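Local coordinates for protein transcriptional regulator, SorC family (Enterococcus faecalis, PDB 2O0M) that probably acts as a transcriptional regulator of the SorC family, binding DNA and sensing a sugar ligand through its effector-binding domain, at residues R177-N189 with N202-R214. Residues are numbered along the deposited sequence; the frame is centred on the assembly and turned at random.
Sequences RGGIGEAVSVQAN and NYRALYVPEQLSR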
loop_
_atom_site.group_PDB
_atom_site.type_symbol
_atom_site.label_atom_id
_atom_site.label_comp_id
_atom_site.label_asym_id
_atom_site.label_seq_id
_atom_site.Cartn_x
_atom_site.Cartn_y
_atom_site.Cartn_z
ATOM N N ARG A 177 -2.772 8.364 -1.158
ATOM C CA ARG A 177 -2.190 9.558 -0.560
ATOM C C ARG A 177 -1.445 10.410 -1.569
ATOM O O ARG A 177 -0.811 9.895 -2.471
ATOM C CB ARG A 177 -1.178 9.177 0.535
ATOM C CG ARG A 177 -1.780 8.714 1.822
ATOM C CD ARG A 177 -2.537 9.855 2.492
ATOM N NE ARG A 177 -2.826 9.593 3.898
ATOM C CZ ARG A 177 -2.058 9.925 4.932
ATOM N NH1 ARG A 177 -0.893 10.548 4.772
ATOM N NH2 ARG A 177 -2.470 9.619 6.147
ATOM N N GLY A 178 -1.467 11.721 -1.339
ATOM C CA GLY A 178 -0.573 12.644 -2.026
ATOM C C GLY A 178 0.513 13.135 -1.084
ATOM O O GLY A 178 0.437 12.934 0.123
ATOM N N GLY A 179 1.541 13.771 -1.634
ATOM C CA GLY A 179 2.570 14.409 -0.804
ATOM C C GLY A 179 3.430 13.432 -0.039
ATOM O O GLY A 179 3.839 13.686 1.091
ATOM N N ILE A 180 3.713 12.297 -0.666
ATOM C CA ILE A 180 4.451 11.233 0.007
ATOM C C ILE A 180 5.968 11.356 -0.149
ATOM O O ILE A 180 6.716 10.863 0.695
ATOM C CB ILE A 180 3.959 9.851 -0.476
ATOM C CG1 ILE A 180 2.500 9.628 -0.051
ATOM C CG2 ILE A 180 4.858 8.720 0.036
ATOM C CD1 ILE A 180 2.293 9.433 1.429
ATOM N N GLY A 181 6.424 11.987 -1.227
ATOM C CA GLY A 181 7.851 12.242 -1.422
ATOM C C GLY A 181 8.610 11.207 -2.248
ATOM O O GLY A 181 9.843 11.233 -2.295
ATOM N N GLU A 182 7.901 10.303 -2.918
ATOM C CA GLU A 182 8.584 9.332 -3.776
ATOM C C GLU A 182 8.981 9.930 -5.126
ATOM O O GLU A 182 8.442 10.946 -5.548
ATOM C CB GLU A 182 7.723 8.103 -4.042
ATOM C CG GLU A 182 7.368 7.295 -2.812
ATOM C CD GLU A 182 8.509 6.474 -2.218
ATOM O OE1 GLU A 182 9.663 6.522 -2.683
ATOM O OE2 GLU A 182 8.219 5.756 -1.254
ATOM N N ALA A 183 9.911 9.257 -5.791
ATOM C CA ALA A 183 10.256 9.564 -7.183
ATOM C C ALA A 183 9.174 9.067 -8.143
ATOM O O ALA A 183 8.395 8.174 -7.814
ATOM C CB ALA A 183 11.592 8.957 -7.537
ATOM N N VAL A 184 9.121 9.656 -9.334
ATOM C CA VAL A 184 8.060 9.325 -10.295
ATOM C C VAL A 184 7.914 7.837 -10.602
ATOM O O VAL A 184 6.797 7.352 -10.773
ATOM C CB VAL A 184 8.203 10.120 -11.636
ATOM C CG1 VAL A 184 7.987 11.587 -11.386
ATOM C CG2 VAL A 184 9.547 9.878 -12.289
ATOM N N SER A 185 9.019 7.101 -10.664
ATOM C CA SER A 185 8.950 5.692 -11.035
ATOM C C SER A 185 8.142 4.847 -10.047
ATOM O O SER A 185 7.621 3.791 -10.421
ATOM C CB SER A 185 10.355 5.089 -11.171
ATOM O OG SER A 185 11.102 5.279 -9.974
ATOM N N VAL A 186 8.060 5.291 -8.793
ATOM C CA VAL A 186 7.366 4.512 -7.764
ATOM C C VAL A 186 6.304 5.314 -7.005
ATOM O O VAL A 186 5.792 4.852 -5.981
ATOM C CB VAL A 186 8.358 3.828 -6.775
ATOM C CG1 VAL A 186 9.318 2.886 -7.523
ATOM C CG2 VAL A 186 9.113 4.858 -5.935
ATOM N N GLN A 187 5.945 6.498 -7.490
ATOM C CA GLN A 187 4.884 7.247 -6.808
ATOM C C GLN A 187 3.505 6.608 -7.062
ATOM O O GLN A 187 3.284 5.928 -8.072
ATOM C CB GLN A 187 4.928 8.741 -7.153
ATOM C CG GLN A 187 4.194 9.160 -8.366
ATOM C CD GLN A 187 4.224 10.675 -8.530
ATOM O OE1 GLN A 187 5.173 11.210 -9.081
ATOM N NE2 GLN A 187 3.175 11.366 -8.062
ATOM N N ALA A 188 2.586 6.817 -6.120
ATOM C CA ALA A 188 1.272 6.192 -6.160
ATOM C C ALA A 188 0.500 6.508 -7.468
ATOM O O ALA A 188 -0.170 5.627 -8.033
ATOM C CB ALA A 188 0.462 6.626 -4.928
ATOM N N ASN A 189 0.613 7.742 -7.964
ATOM C CA ASN A 189 -0.005 8.110 -9.255
ATOM C C ASN A 189 0.450 7.159 -10.355
ATOM O O ASN A 189 -0.351 6.705 -11.184
ATOM C CB ASN A 189 0.372 9.536 -9.705
ATOM C CG ASN A 189 -0.500 10.629 -9.105
ATOM O OD1 ASN A 189 -0.105 11.827 -9.089
ATOM N ND2 ASN A 189 -1.664 10.258 -8.615
ATOM N N ASN A 202 -9.389 2.111 -15.394
ATOM C CA ASN A 202 -9.101 3.512 -15.539
ATOM C C ASN A 202 -8.426 4.049 -14.291
ATOM O O ASN A 202 -8.428 3.393 -13.255
ATOM C CB ASN A 202 -10.395 4.266 -15.818
ATOM C CG ASN A 202 -10.874 4.060 -17.235
ATOM O OD1 ASN A 202 -10.315 4.640 -18.165
ATOM N ND2 ASN A 202 -11.876 3.203 -17.418
ATOM N N TYR A 203 -7.844 5.236 -14.402
ATOM C CA TYR A 203 -7.217 5.881 -13.257
ATOM C C TYR A 203 -7.546 7.347 -13.219
ATOM O O TYR A 203 -7.930 7.951 -14.234
ATOM C CB TYR A 203 -5.695 5.675 -13.245
ATOM C CG TYR A 203 -4.915 6.489 -14.267
ATOM C CD1 TYR A 203 -4.300 7.681 -13.908
ATOM C CD2 TYR A 203 -4.763 6.044 -15.578
ATOM C CE1 TYR A 203 -3.573 8.422 -14.830
ATOM C CE2 TYR A 203 -4.030 6.771 -16.508
ATOM C CZ TYR A 203 -3.448 7.974 -16.125
ATOM O OH TYR A 203 -2.725 8.725 -17.024
ATOM N N ARG A 204 -7.408 7.911 -12.029
ATOM C CA ARG A 204 -7.420 9.346 -11.845
ATOM C C ARG A 204 -6.252 9.727 -10.950
ATOM O O ARG A 204 -6.192 9.319 -9.800
ATOM C CB ARG A 204 -8.744 9.799 -11.238
ATOM C CG ARG A 204 -9.924 9.675 -12.197
ATOM C CD ARG A 204 -9.870 10.727 -13.282
ATOM N NE ARG A 204 -10.070 12.064 -12.744
ATOM C CZ ARG A 204 -11.252 12.587 -12.439
ATOM N NH1 ARG A 204 -12.376 11.904 -12.616
ATOM N NH2 ARG A 204 -11.304 13.815 -11.954
ATOM N N ALA A 205 -5.322 10.497 -11.500
ATOM C CA ALA A 205 -4.165 10.955 -10.751
ATOM C C ALA A 205 -4.587 12.083 -9.837
ATOM O O ALA A 205 -5.501 12.840 -10.152
ATOM C CB ALA A 205 -3.063 11.411 -11.686
ATOM N N LEU A 206 -3.925 12.179 -8.692
ATOM C CA LEU A 206 -4.114 13.283 -7.783
ATOM C C LEU A 206 -2.966 14.229 -8.064
ATOM O O LEU A 206 -1.804 13.885 -7.841
ATOM C CB LEU A 206 -4.089 12.796 -6.336
ATOM C CG LEU A 206 -4.162 13.867 -5.249
ATOM C CD1 LEU A 206 -5.474 14.629 -5.288
ATOM C CD2 LEU A 206 -3.985 13.201 -3.907
ATOM N N TYR A 207 -3.281 15.406 -8.591
ATOM C CA TYR A 207 -2.244 16.277 -9.132
ATOM C C TYR A 207 -1.692 17.163 -8.028
ATOM O O TYR A 207 -1.821 18.381 -8.030
ATOM C CB TYR A 207 -2.762 17.019 -10.373
ATOM C CG TYR A 207 -2.685 16.131 -11.602
ATOM C CD1 TYR A 207 -3.811 15.619 -12.207
ATOM C CD2 TYR A 207 -1.462 15.777 -12.144
ATOM C CE1 TYR A 207 -3.717 14.797 -13.338
ATOM C CE2 TYR A 207 -1.360 14.942 -13.288
ATOM C CZ TYR A 207 -2.485 14.457 -13.869
ATOM O OH TYR A 207 -2.341 13.638 -14.983
ATOM N N VAL A 208 -1.077 16.487 -7.062
ATOM C CA VAL A 208 -0.418 17.103 -5.932
ATOM C C VAL A 208 1.040 16.681 -6.031
ATOM O O VAL A 208 1.321 15.495 -6.150
ATOM C CB VAL A 208 -1.047 16.597 -4.607
ATOM C CG1 VAL A 208 -0.219 17.029 -3.403
ATOM C CG2 VAL A 208 -2.474 17.109 -4.474
ATOM N N PRO A 209 1.982 17.638 -6.060
ATOM C CA PRO A 209 3.386 17.214 -6.091
ATOM C C PRO A 209 3.773 16.319 -4.909
ATOM O O PRO A 209 3.206 16.450 -3.830
ATOM C CB PRO A 209 4.146 18.535 -6.035
ATOM C CG PRO A 209 3.199 19.531 -6.643
ATOM C CD PRO A 209 1.852 19.104 -6.139
ATOM N N GLU A 210 4.721 15.408 -5.123
ATOM C CA GLU A 210 5.148 14.493 -4.062
ATOM C C GLU A 210 5.868 15.211 -2.932
ATOM O O GLU A 210 5.839 14.758 -1.792
ATOM C CB GLU A 210 6.016 13.370 -4.627
ATOM C CG GLU A 210 5.209 12.248 -5.231
ATOM C CD GLU A 210 4.546 11.379 -4.175
ATOM O OE1 GLU A 210 5.117 10.334 -3.818
ATOM O OE2 GLU A 210 3.465 11.751 -3.684
ATOM N N GLN A 211 6.519 16.320 -3.273
ATOM C CA GLN A 211 7.022 17.286 -2.305
ATOM C C GLN A 211 6.362 18.625 -2.634
ATOM O O GLN A 211 6.386 19.053 -3.788
ATOM C CB GLN A 211 8.548 17.403 -2.408
ATOM C CG GLN A 211 9.321 16.337 -1.622
ATOM C CD GLN A 211 9.676 15.096 -2.429
ATOM O OE1 GLN A 211 9.259 14.944 -3.591
ATOM N NE2 GLN A 211 10.450 14.182 -1.809
ATOM N N LEU A 212 5.765 19.275 -1.637
ATOM C CA LEU A 212 5.000 20.512 -1.877
ATOM C C LEU A 212 5.011 21.476 -0.702
ATOM O O LEU A 212 5.341 21.097 0.430
ATOM C CB LEU A 212 3.547 20.228 -2.278
ATOM C CG LEU A 212 2.593 19.311 -1.480
ATOM C CD1 LEU A 212 3.026 18.970 -0.072
ATOM C CD2 LEU A 212 1.194 19.895 -1.472
ATOM N N SER A 213 4.618 22.715 -0.998
ATOM C CA SER A 213 4.591 23.808 -0.025
ATOM C C SER A 213 3.178 24.094 0.490
ATOM O O SER A 213 2.182 23.671 -0.106
ATOM C CB SER A 213 5.176 25.076 -0.661
ATOM O OG SER A 213 4.239 25.700 -1.522
ATOM N N ARG A 214 3.105 24.836 1.599
ATOM C CA ARG A 214 1.829 25.226 2.210
ATOM C C ARG A 214 0.974 26.023 1.241
ATOM O O ARG A 214 -0.245 25.866 1.191
ATOM C CB ARG A 214 2.076 26.056 3.484
ATOM C CG ARG A 214 2.442 25.223 4.713
ATOM C CD ARG A 214 1.234 24.874 5.614
ATOM N NE ARG A 214 1.205 23.431 5.859
ATOM C CZ ARG A 214 1.315 22.822 7.039
ATOM N NH1 ARG A 214 1.421 23.508 8.168
ATOM N NH2 ARG A 214 1.290 21.488 7.083
HETATM O O HOH W 1 1.627 9.812 -3.739
HETATM O O HOH W 2 1.474 13.488 -4.459
HETATM O O HOH W 3 9.674 13.333 -5.455
HETATM O O HOH W 4 3.681 8.007 -3.658
#
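The strand-to-helix loop of a beta-alpha-beta unit meets the chain that follows the unit's second strand, with G179 and E210 at closest approach, their CA atoms 4.2 Å apart: 177-189 leads from strand 169-175 into helix 188-199, while the segment 202-214 starts in the parallel strand 202-203 and runs on beyond it. This unit belongs to the Rossmann-like, putative sugar-binding domain. E210 carries the contact, inserting its carboxylate among backbone N-H groups of the glycine-rich loop. Its OE2 accepts from I180 N at 3.1 Å, and its OE1 accepts from E182 N at 2.9 Å. Both donors lie well above the carboxylate plane, 55° and 43° out of it. The turn about CB-CG (chi2 -74°) folds the carboxylate back toward the loop instead of letting it run straight on. Waters add to the grip: one links OE2 to the carbonyl of R177, a second joins OE2, G179 N and V208 O, and a third bridges OE1 and A188 N in the first turn of the helix. A glutamate suits the place because its two oxygens take the N-H groups of I180 and E182 directly and reach those of G179 and A188 through water, which would probably favour its charged form. The amide of Q187, at the helix N-cap position, stacks roughly parallel on the same carboxylate, while NE2 touches E210 CG. G179 (positive phi) and G181 take backbone angles that favour glycine; at G178 a CB would run into L206 CD2 and V208 CB, so its absence lets the chains approach. L206 also packs on helix 224-234. E182 directs its own carboxylate elsewhere, to salt bridges with R252 and R253. Nearer the surface, the amide of Q211 lies against G181, its NE2 reaching G181 O through a weak, bent hydrogen bond of 3.0 Å.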